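Local coordinates for probable fumarate reductase Ifc3 (Shewanella frigidimarina, PDB 1QO8), which catalyses the essentially unidirectional reduction of fumarate to succinate in vitro, as a periplasmic flavocytochrome carrying one FAD and four covalently bound haem c groups, at residues 354-359 / 535-540; 498-503 / 527-532. All blocks are in the same frame, centred on the assembly; numbering follows the deposited sequence.

Contact 1: residues 354-359 / 535-540. With FAD (flavin-adenine dinucleotide), chain G.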
loop_
_atom_site.group_PDB
_atom_site.type_symbol
_atom_site.label_atom_id
_atom_site.label_comp_id
_atom_site.label_asym_id
_atom_site.label_seq_id
_atom_site.Cartn_x
_atom_site.Cartn_y
_atom_site.Cartn_z
ATOM N N ILE A 354 -5.664 0.264 -0.147
ATOM C CA ILE A 354 -5.077 1.158 0.862
ATOM C C ILE A 354 -4.538 2.432 0.231
ATOM O O ILE A 354 -4.551 3.577 0.736
ATOM C CB ILE A 354 -3.985 0.433 1.647
ATOM C CG1 ILE A 354 -3.356 1.262 2.765
ATOM C CG2 ILE A 354 -2.888 -0.051 0.689
ATOM C CD1 ILE A 354 -4.331 1.632 3.899
ATOM N N ASP A 355 -4.093 2.289 -1.025
ATOM C CA ASP A 355 -3.328 3.367 -1.665
ATOM C C ASP A 355 -4.222 4.298 -2.501
ATOM O O ASP A 355 -3.653 5.226 -3.095
ATOM C CB ASP A 355 -2.162 2.809 -2.461
ATOM C CG ASP A 355 -2.408 1.788 -3.543
ATOM O OD1 ASP A 355 -3.383 1.025 -3.429
ATOM O OD2 ASP A 355 -1.623 1.773 -4.511
ATOM N N TRP A 356 -5.522 4.236 -2.431
ATOM C CA TRP A 356 -6.422 4.953 -3.357
ATOM C C TRP A 356 -6.780 6.331 -2.759
ATOM O O TRP A 356 -7.326 6.337 -1.642
ATOM C CB TRP A 356 -7.667 4.138 -3.793
ATOM C CG TRP A 356 -7.199 3.191 -4.873
ATOM C CD1 TRP A 356 -6.761 1.906 -4.709
ATOM C CD2 TRP A 356 -7.069 3.475 -6.263
ATOM N NE1 TRP A 356 -6.363 1.353 -5.906
ATOM C CE2 TRP A 356 -6.531 2.312 -6.871
ATOM C CE3 TRP A 356 -7.312 4.614 -7.029
ATOM C CZ2 TRP A 356 -6.243 2.264 -8.241
ATOM C CZ3 TRP A 356 -7.000 4.567 -8.383
ATOM C CH2 TRP A 356 -6.527 3.385 -8.974
ATOM N N VAL A 357 -6.208 7.376 -3.341
ATOM C CA VAL A 357 -6.311 8.753 -2.871
ATOM C C VAL A 357 -6.965 9.670 -3.937
ATOM O O VAL A 357 -6.729 9.683 -5.161
ATOM C CB VAL A 357 -4.936 9.300 -2.470
ATOM C CG1 VAL A 357 -4.974 10.747 -1.950
ATOM C CG2 VAL A 357 -4.290 8.344 -1.438
ATOM N N GLN A 358 -8.049 10.295 -3.439
ATOM C CA GLN A 358 -8.839 11.225 -4.273
ATOM C C GLN A 358 -8.345 12.634 -3.979
ATOM O O GLN A 358 -8.100 13.036 -2.833
ATOM C CB GLN A 358 -10.315 11.117 -4.088
ATOM C CG GLN A 358 -11.124 12.255 -4.778
ATOM C CD GLN A 358 -12.519 12.069 -4.225
ATOM O OE1 GLN A 358 -12.815 12.502 -3.125
ATOM N NE2 GLN A 358 -13.342 11.369 -4.989
ATOM N N ALA A 359 -8.245 13.347 -5.109
ATOM C CA ALA A 359 -7.818 14.751 -4.997
ATOM C C ALA A 359 -8.816 15.714 -5.621
ATOM O O ALA A 359 -9.543 15.317 -6.498
ATOM C CB ALA A 359 -6.530 14.940 -5.805
ATOM N N HIS A 535 -16.076 2.977 -0.859
ATOM C CA HIS A 535 -15.969 3.808 -2.012
ATOM C C HIS A 535 -15.139 3.251 -3.168
ATOM O O HIS A 535 -15.083 3.880 -4.242
ATOM C CB HIS A 535 -15.361 5.185 -1.626
ATOM C CG HIS A 535 -16.133 5.833 -0.527
ATOM N ND1 HIS A 535 -15.571 6.073 0.730
ATOM C CD2 HIS A 535 -17.433 6.250 -0.477
ATOM C CE1 HIS A 535 -16.468 6.658 1.503
ATOM N NE2 HIS A 535 -17.606 6.747 0.799
ATOM N N GLY A 536 -14.654 2.016 -3.013
ATOM C CA GLY A 536 -13.740 1.507 -4.040
ATOM C C GLY A 536 -12.725 2.521 -4.486
ATOM O O GLY A 536 -11.993 3.076 -3.642
ATOM N N TYR A 537 -12.542 2.712 -5.781
ATOM C CA TYR A 537 -11.466 3.625 -6.242
ATOM C C TYR A 537 -11.905 5.067 -6.302
ATOM O O TYR A 537 -11.052 5.900 -6.638
ATOM C CB TYR A 537 -10.925 3.176 -7.619
ATOM C CG TYR A 537 -10.128 1.898 -7.665
ATOM C CD1 TYR A 537 -9.991 1.077 -6.542
ATOM C CD2 TYR A 537 -9.466 1.506 -8.835
ATOM C CE1 TYR A 537 -9.233 -0.082 -6.595
ATOM C CE2 TYR A 537 -8.704 0.339 -8.909
ATOM C CZ TYR A 537 -8.587 -0.440 -7.777
ATOM O OH TYR A 537 -7.835 -1.585 -7.774
ATOM N N ASN A 538 -13.138 5.463 -5.952
ATOM C CA ASN A 538 -13.425 6.928 -6.085
ATOM C C ASN A 538 -14.631 7.248 -5.251
ATOM O O ASN A 538 -15.681 6.638 -5.502
ATOM C CB ASN A 538 -13.645 7.272 -7.557
ATOM C CG ASN A 538 -13.905 8.765 -7.737
ATOM O OD1 ASN A 538 -13.147 9.639 -7.340
ATOM N ND2 ASN A 538 -15.081 9.097 -8.250
ATOM N N ARG A 539 -14.516 8.168 -4.294
ATOM C CA ARG A 539 -15.675 8.510 -3.433
ATOM C C ARG A 539 -16.621 9.414 -4.251
ATOM O O ARG A 539 -16.056 10.380 -4.777
ATOM C CB ARG A 539 -15.166 9.304 -2.215
ATOM C CG ARG A 539 -16.172 9.946 -1.267
ATOM C CD ARG A 539 -15.601 11.071 -0.386
ATOM N NE ARG A 539 -15.192 12.134 -1.343
ATOM C CZ ARG A 539 -15.861 13.220 -1.712
ATOM N NH1 ARG A 539 -17.016 13.439 -1.076
ATOM N NH2 ARG A 539 -15.412 14.021 -2.672
ATOM N N LEU A 540 -17.927 9.139 -4.300
ATOM C CA LEU A 540 -18.884 10.176 -4.695
ATOM C C LEU A 540 -19.271 11.200 -3.655
ATOM O O LEU A 540 -19.452 10.929 -2.447
ATOM C CB LEU A 540 -20.180 9.433 -5.150
ATOM C CG LEU A 540 -19.965 8.481 -6.340
ATOM C CD1 LEU A 540 -21.256 7.960 -6.951
ATOM C CD2 LEU A 540 -19.228 9.219 -7.472
HETATM P PA FAD G . -13.033 12.868 10.650
HETATM O O1A FAD G . -14.252 13.737 10.624
HETATM O O2A FAD G . -11.851 13.311 10.156
HETATM O O5B FAD G . -12.676 12.888 12.181
HETATM C C5B FAD G . -11.635 12.012 12.781
HETATM C C4B FAD G . -11.405 12.494 14.300
HETATM O O4B FAD G . -10.344 11.543 14.802
HETATM C C3B FAD G . -10.685 13.882 14.352
HETATM O O3B FAD G . -11.288 14.922 14.979
HETATM C C2B FAD G . -9.173 13.546 14.625
HETATM O O2B FAD G . -8.450 14.549 15.380
HETATM C C1B FAD G . -9.351 12.378 15.520
HETATM N N9A FAD G . -8.177 11.496 15.559
HETATM C C8A FAD G . -7.321 11.162 14.539
HETATM N N7A FAD G . -6.312 10.447 14.953
HETATM C C5A FAD G . -6.497 10.287 16.323
HETATM C C6A FAD G . -5.687 9.676 17.374
HETATM N N6A FAD G . -4.555 9.064 17.162
HETATM N N1A FAD G . -6.248 9.721 18.608
HETATM C C2A FAD G . -7.394 10.425 18.900
HETATM N N3A FAD G . -8.190 11.035 17.992
HETATM C C4A FAD G . -7.660 10.945 16.742
HETATM N N1 FAD G . -18.037 13.906 2.051
HETATM C C2 FAD G . -19.317 13.810 1.808
HETATM O O2 FAD G . -19.963 12.824 1.677
HETATM N N3 FAD G . -20.155 14.957 1.661
HETATM C C4 FAD G . -19.517 16.185 1.811
HETATM O O4 FAD G . -20.146 17.192 1.653
HETATM C C4X FAD G . -18.073 16.259 2.019
HETATM N N5 FAD G . -17.463 17.452 2.095
HETATM C C5X FAD G . -16.140 17.541 2.368
HETATM C C6 FAD G . -15.570 18.819 2.450
HETATM C C7 FAD G . -14.231 18.942 2.734
HETATM C C7M FAD G . -13.548 20.268 2.841
HETATM C C8 FAD G . -13.467 17.745 2.981
HETATM C C8M FAD G . -12.024 17.870 3.362
HETATM C C9 FAD G . -14.030 16.495 2.932
HETATM C C9A FAD G . -15.363 16.346 2.632
HETATM N N10 FAD G . -16.044 15.118 2.520
HETATM C C10 FAD G . -17.350 15.039 2.223
HETATM C "C1'" FAD G . -15.444 13.884 3.120
HETATM C "C2'" FAD G . -16.117 13.588 4.502
HETATM O "O2'" FAD G . -16.228 14.941 5.059
HETATM C "C3'" FAD G . -15.016 12.915 5.357
HETATM O "O3'" FAD G . -14.572 11.697 4.745
HETATM C "C4'" FAD G . -15.739 12.289 6.598
HETATM O "O4'" FAD G . -16.206 13.454 7.344
HETATM C "C5'" FAD G . -14.609 11.608 7.451
HETATM O "O5'" FAD G . -15.307 11.383 8.831
HETATM P P FAD G . -14.631 10.599 9.972
HETATM O O1P FAD G . -15.661 10.585 11.078
HETATM O O2P FAD G . -14.210 9.419 9.360
HETATM O O3P FAD G . -13.421 11.355 10.225
HETATM O O HOH W 1 -5.817 -1.656 -6.064
#
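Q358 sends CG anti to its backbone N (chi1 170°) and runs on extended, while R539, also anti at chi1, bends at chi3 so that its guanidinium turns its NE side to the glutamine. NE and NH2 both donate to Q358 OE1, a side-on grip on a single oxygen that lies in the guanidinium plane. The two bonds differ: R539 NE sits 3.0 Å from Q358 OE1 in the carbonyl plane, on a lone pair, whereas NH2 approaches from above that plane. Amide and guanidinium planes stand 89° apart, and Q358 NE2 donates to two acceptors lying close to its own amide plane. Q358 NE2 meets a lone pair of the backbone carbonyl at 2.9 Å from R539 O. The other bond, Q358 NE2 to N538 OD1, is also 2.9 Å long but comes from above the plane of the N538 side-chain amide, not on a lone pair. Four bonds thus fix the rotation of the amide about chi3. Q358 belongs to strand 357-364, beside strand 489-505 in the mixed sheet, and R539 to the loop leading into helix 543-563. R539 probably binds fumarate or succinate, as in relatives, and R539 NH1 reaches to 3.3 Å from FAD N1. By holding NE and NH2, Q358 acts as a second-shell residue to this arginine. Earlier in both segments, the type II' turn from H535 to N538 presents Y537 to W356. Their rings stack face to face, the tyrosine centroid 3.7 Å from that of the indole five-membered ring, planes 14° apart. Water 1 joins their polar edges, accepting from W356 NE1 at 3.1 Å and lying 2.6 Å from Y537 OH.

Contact 2: residues 498-503 / 527-532. With FAD (flavin-adenine dinucleotide), chain G.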
loop_
_atom_site.group_PDB
_atom_site.type_symbol
_atom_site.label_atom_id
_atom_site.label_comp_id
_atom_site.label_asym_id
_atom_site.label_seq_id
_atom_site.Cartn_x
_atom_site.Cartn_y
_atom_site.Cartn_z
ATOM N N ILE A 498 -5.000 17.002 -2.060
ATOM C CA ILE A 498 -5.531 15.760 -1.484
ATOM C C ILE A 498 -6.795 16.086 -0.758
ATOM O O ILE A 498 -6.928 17.040 0.023
ATOM C CB ILE A 498 -4.433 15.060 -0.593
ATOM C CG1 ILE A 498 -3.384 14.631 -1.690
ATOM C CG2 ILE A 498 -5.012 13.782 -0.025
ATOM C CD1 ILE A 498 -2.000 14.586 -1.138
ATOM N N HIS A 499 -7.823 15.310 -0.902
ATOM C CA HIS A 499 -9.129 15.538 -0.397
ATOM C C HIS A 499 -9.658 14.332 0.308
ATOM O O HIS A 499 -10.342 14.616 1.301
ATOM C CB HIS A 499 -10.045 15.860 -1.673
ATOM C CG HIS A 499 -11.427 16.209 -1.216
ATOM N ND1 HIS A 499 -11.601 17.425 -0.574
ATOM C CD2 HIS A 499 -12.631 15.627 -1.284
ATOM C CE1 HIS A 499 -12.904 17.569 -0.231
ATOM N NE2 HIS A 499 -13.513 16.468 -0.601
ATOM N N HIS A 500 -9.451 13.086 -0.101
ATOM C CA HIS A 500 -10.202 12.063 0.662
ATOM C C HIS A 500 -9.333 10.823 0.428
ATOM O O HIS A 500 -8.893 10.597 -0.701
ATOM C CB HIS A 500 -11.597 11.828 0.165
ATOM C CG HIS A 500 -12.379 10.780 0.938
ATOM N ND1 HIS A 500 -13.109 11.061 2.023
ATOM C CD2 HIS A 500 -12.461 9.399 0.713
ATOM C CE1 HIS A 500 -13.734 9.945 2.477
ATOM N NE2 HIS A 500 -13.310 8.931 1.749
ATOM N N THR A 501 -9.083 9.992 1.445
ATOM C CA THR A 501 -8.436 8.718 1.165
ATOM C C THR A 501 -9.398 7.565 1.268
ATOM O O THR A 501 -9.724 7.164 2.378
ATOM C CB THR A 501 -7.247 8.518 2.158
ATOM O OG1 THR A 501 -7.711 8.616 3.509
ATOM C CG2 THR A 501 -6.301 9.668 1.969
ATOM N N MET A 502 -9.905 7.054 0.153
ATOM C CA MET A 502 -10.830 5.969 0.103
ATOM C C MET A 502 -10.220 4.704 0.719
ATOM O O MET A 502 -11.045 3.911 1.211
ATOM C CB MET A 502 -11.171 5.470 -1.358
ATOM C CG MET A 502 -12.034 6.452 -2.210
ATOM S SD MET A 502 -11.347 8.031 -2.722
ATOM C CE MET A 502 -10.069 7.609 -3.905
ATOM N N GLY A 503 -8.928 4.452 0.608
ATOM C CA GLY A 503 -8.430 3.216 1.148
ATOM C C GLY A 503 -8.312 3.321 2.680
ATOM O O GLY A 503 -8.349 4.453 3.233
ATOM N N ALA A 527 -14.931 2.697 11.634
ATOM C CA ALA A 527 -15.913 3.362 10.785
ATOM C C ALA A 527 -15.428 4.675 10.220
ATOM O O ALA A 527 -14.573 5.329 10.838
ATOM C CB ALA A 527 -17.224 3.577 11.556
ATOM N N GLY A 528 -15.799 4.987 8.964
ATOM C CA GLY A 528 -15.607 6.349 8.480
ATOM C C GLY A 528 -14.464 6.319 7.467
ATOM O O GLY A 528 -14.152 5.222 7.024
ATOM N N GLU A 529 -13.702 7.415 7.301
ATOM C CA GLU A 529 -12.673 7.405 6.249
ATOM C C GLU A 529 -11.482 6.548 6.645
ATOM O O GLU A 529 -10.574 6.275 5.809
ATOM C CB GLU A 529 -12.124 8.822 6.031
ATOM C CG GLU A 529 -11.402 9.108 4.697
ATOM C CD GLU A 529 -11.124 10.572 4.519
ATOM O OE1 GLU A 529 -11.849 11.465 5.114
ATOM O OE2 GLU A 529 -10.118 10.954 3.865
ATOM N N VAL A 530 -11.286 6.269 7.948
ATOM C CA VAL A 530 -10.233 5.354 8.375
ATOM C C VAL A 530 -10.252 3.991 7.666
ATOM O O VAL A 530 -9.265 3.265 7.504
ATOM C CB VAL A 530 -10.175 5.176 9.898
ATOM C CG1 VAL A 530 -11.295 4.337 10.475
ATOM C CG2 VAL A 530 -8.776 4.584 10.202
ATOM N N THR A 531 -11.379 3.533 7.224
ATOM C CA THR A 531 -11.763 2.267 6.622
ATOM C C THR A 531 -11.671 2.329 5.098
ATOM O O THR A 531 -11.739 3.397 4.487
ATOM C CB THR A 531 -13.221 2.188 7.102
ATOM O OG1 THR A 531 -13.406 1.423 8.329
ATOM C CG2 THR A 531 -14.230 2.125 6.066
ATOM N N GLY A 532 -11.375 1.191 4.444
ATOM C CA GLY A 532 -11.256 1.190 2.985
ATOM C C GLY A 532 -12.383 0.398 2.390
ATOM O O GLY A 532 -13.047 -0.308 3.202
HETATM P PA FAD G . -13.033 12.868 10.650
HETATM O O1A FAD G . -14.252 13.737 10.624
HETATM O O2A FAD G . -11.851 13.311 10.156
HETATM O O5B FAD G . -12.676 12.888 12.181
HETATM C C5B FAD G . -11.635 12.012 12.781
HETATM C C4B FAD G . -11.405 12.494 14.300
HETATM O O4B FAD G . -10.344 11.543 14.802
HETATM C C3B FAD G . -10.685 13.882 14.352
HETATM O O3B FAD G . -11.288 14.922 14.979
HETATM C C2B FAD G . -9.173 13.546 14.625
HETATM O O2B FAD G . -8.450 14.549 15.380
HETATM C C1B FAD G . -9.351 12.378 15.520
HETATM N N9A FAD G . -8.177 11.496 15.559
HETATM C C8A FAD G . -7.321 11.162 14.539
HETATM N N7A FAD G . -6.312 10.447 14.953
HETATM C C5A FAD G . -6.497 10.287 16.323
HETATM C C6A FAD G . -5.687 9.676 17.374
HETATM N N6A FAD G . -4.555 9.064 17.162
HETATM N N1A FAD G . -6.248 9.721 18.608
HETATM C C2A FAD G . -7.394 10.425 18.900
HETATM N N3A FAD G . -8.190 11.035 17.992
HETATM C C4A FAD G . -7.660 10.945 16.742
HETATM N N1 FAD G . -18.037 13.906 2.051
HETATM C C2 FAD G . -19.317 13.810 1.808
HETATM O O2 FAD G . -19.963 12.824 1.677
HETATM N N3 FAD G . -20.155 14.957 1.661
HETATM C C4 FAD G . -19.517 16.185 1.811
HETATM O O4 FAD G . -20.146 17.192 1.653
HETATM C C4X FAD G . -18.073 16.259 2.019
HETATM N N5 FAD G . -17.463 17.452 2.095
HETATM C C5X FAD G . -16.140 17.541 2.368
HETATM C C6 FAD G . -15.570 18.819 2.450
HETATM C C7 FAD G . -14.231 18.942 2.734
HETATM C C7M FAD G . -13.548 20.268 2.841
HETATM C C8 FAD G . -13.467 17.745 2.981
HETATM C C8M FAD G . -12.024 17.870 3.362
HETATM C C9 FAD G . -14.030 16.495 2.932
HETATM C C9A FAD G . -15.363 16.346 2.632
HETATM N N10 FAD G . -16.044 15.118 2.520
HETATM C C10 FAD G . -17.350 15.039 2.223
HETATM C "C1'" FAD G . -15.444 13.884 3.120
HETATM C "C2'" FAD G . -16.117 13.588 4.502
HETATM O "O2'" FAD G . -16.228 14.941 5.059
HETATM C "C3'" FAD G . -15.016 12.915 5.357
HETATM O "O3'" FAD G . -14.572 11.697 4.745
HETATM C "C4'" FAD G . -15.739 12.289 6.598
HETATM O "O4'" FAD G . -16.206 13.454 7.344
HETATM C "C5'" FAD G . -14.609 11.608 7.451
HETATM O "O5'" FAD G . -15.307 11.383 8.831
HETATM P P FAD G . -14.631 10.599 9.972
HETATM O O1P FAD G . -15.661 10.585 11.078
HETATM O O2P FAD G . -14.210 9.419 9.360
HETATM O O3P FAD G . -13.421 11.355 10.225
HETATM O O HOH W 2 -11.893 13.550 3.283
HETATM O O HOH W 3 -7.912 6.160 5.347
#
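The backbones converge at G503 and G532, whose CA atoms are 3.9 Å apart, while a type I turn from G528 to T531 carries E529 alongside H500 and T501. An imagined CB on G532 would crowd the G503 carbonyl carbon, so the close approach depends on the bare backbone. E529, CG anti to its N (chi1 -160°) and extended beyond, reaches tip to tip with H500. Its carboxylate lies over one face of the imidazole, planes 18° apart and offset toward the rim, with E529 CG 3.6 Å from the H500 ring centroid in a CH-pi contact. The two oxygens divide their work. E529 OE2 takes the N-H of T501 N at 2.8 Å, nearly straight at 165° though from above the carboxylate plane. E529 OE1 accepts from FAD O3' at 2.8 Å and from water 2. The same water donates to H499 O at 2.7 Å. E529 N adds a bond to FAD O2P (2.9 Å). An alanine here in place of E529 would remove both oxygens, and with them the bonds to T501 N and FAD O3', and would probably leave the ribityl chain less firmly held. Water 3 bridges G503 O and E529 O, donating to each, and accepts from T501 OG1, which is also bonded to Y311 N. H499, its ND1 held by S331, brings H499 CE1 to 3.3 Å from FAD C8. H499 and H500 both face Q358 in a classic beta bulge, and the site as a whole is the FAD pocket, where a glutamate after the strand 524-526 binds ribityl and pyrophosphate together.

How the contacts relate
From the N terminus, the chain first passes 354-359, entering strand 357-364, and then runs through 498-503 on strand 489-505. Residues 527-532 follow strand 524-526 and close contact 2 after a 23-residue excursion; 535-540 come next and close contact 1 across 175 residues. Contact 2 is therefore nested within the loop of contact 1. The two meet directly: Q358 N lies 2.9 Å from H500 O and Q358 O 3.0 Å from H499 N, probable hydrogen bonds between neighbouring antiparallel strands of the mixed sheet. Together they tie that sheet to the connection between strand 524-526 of the parallel sheet and helix 543-563, with FAD touching both.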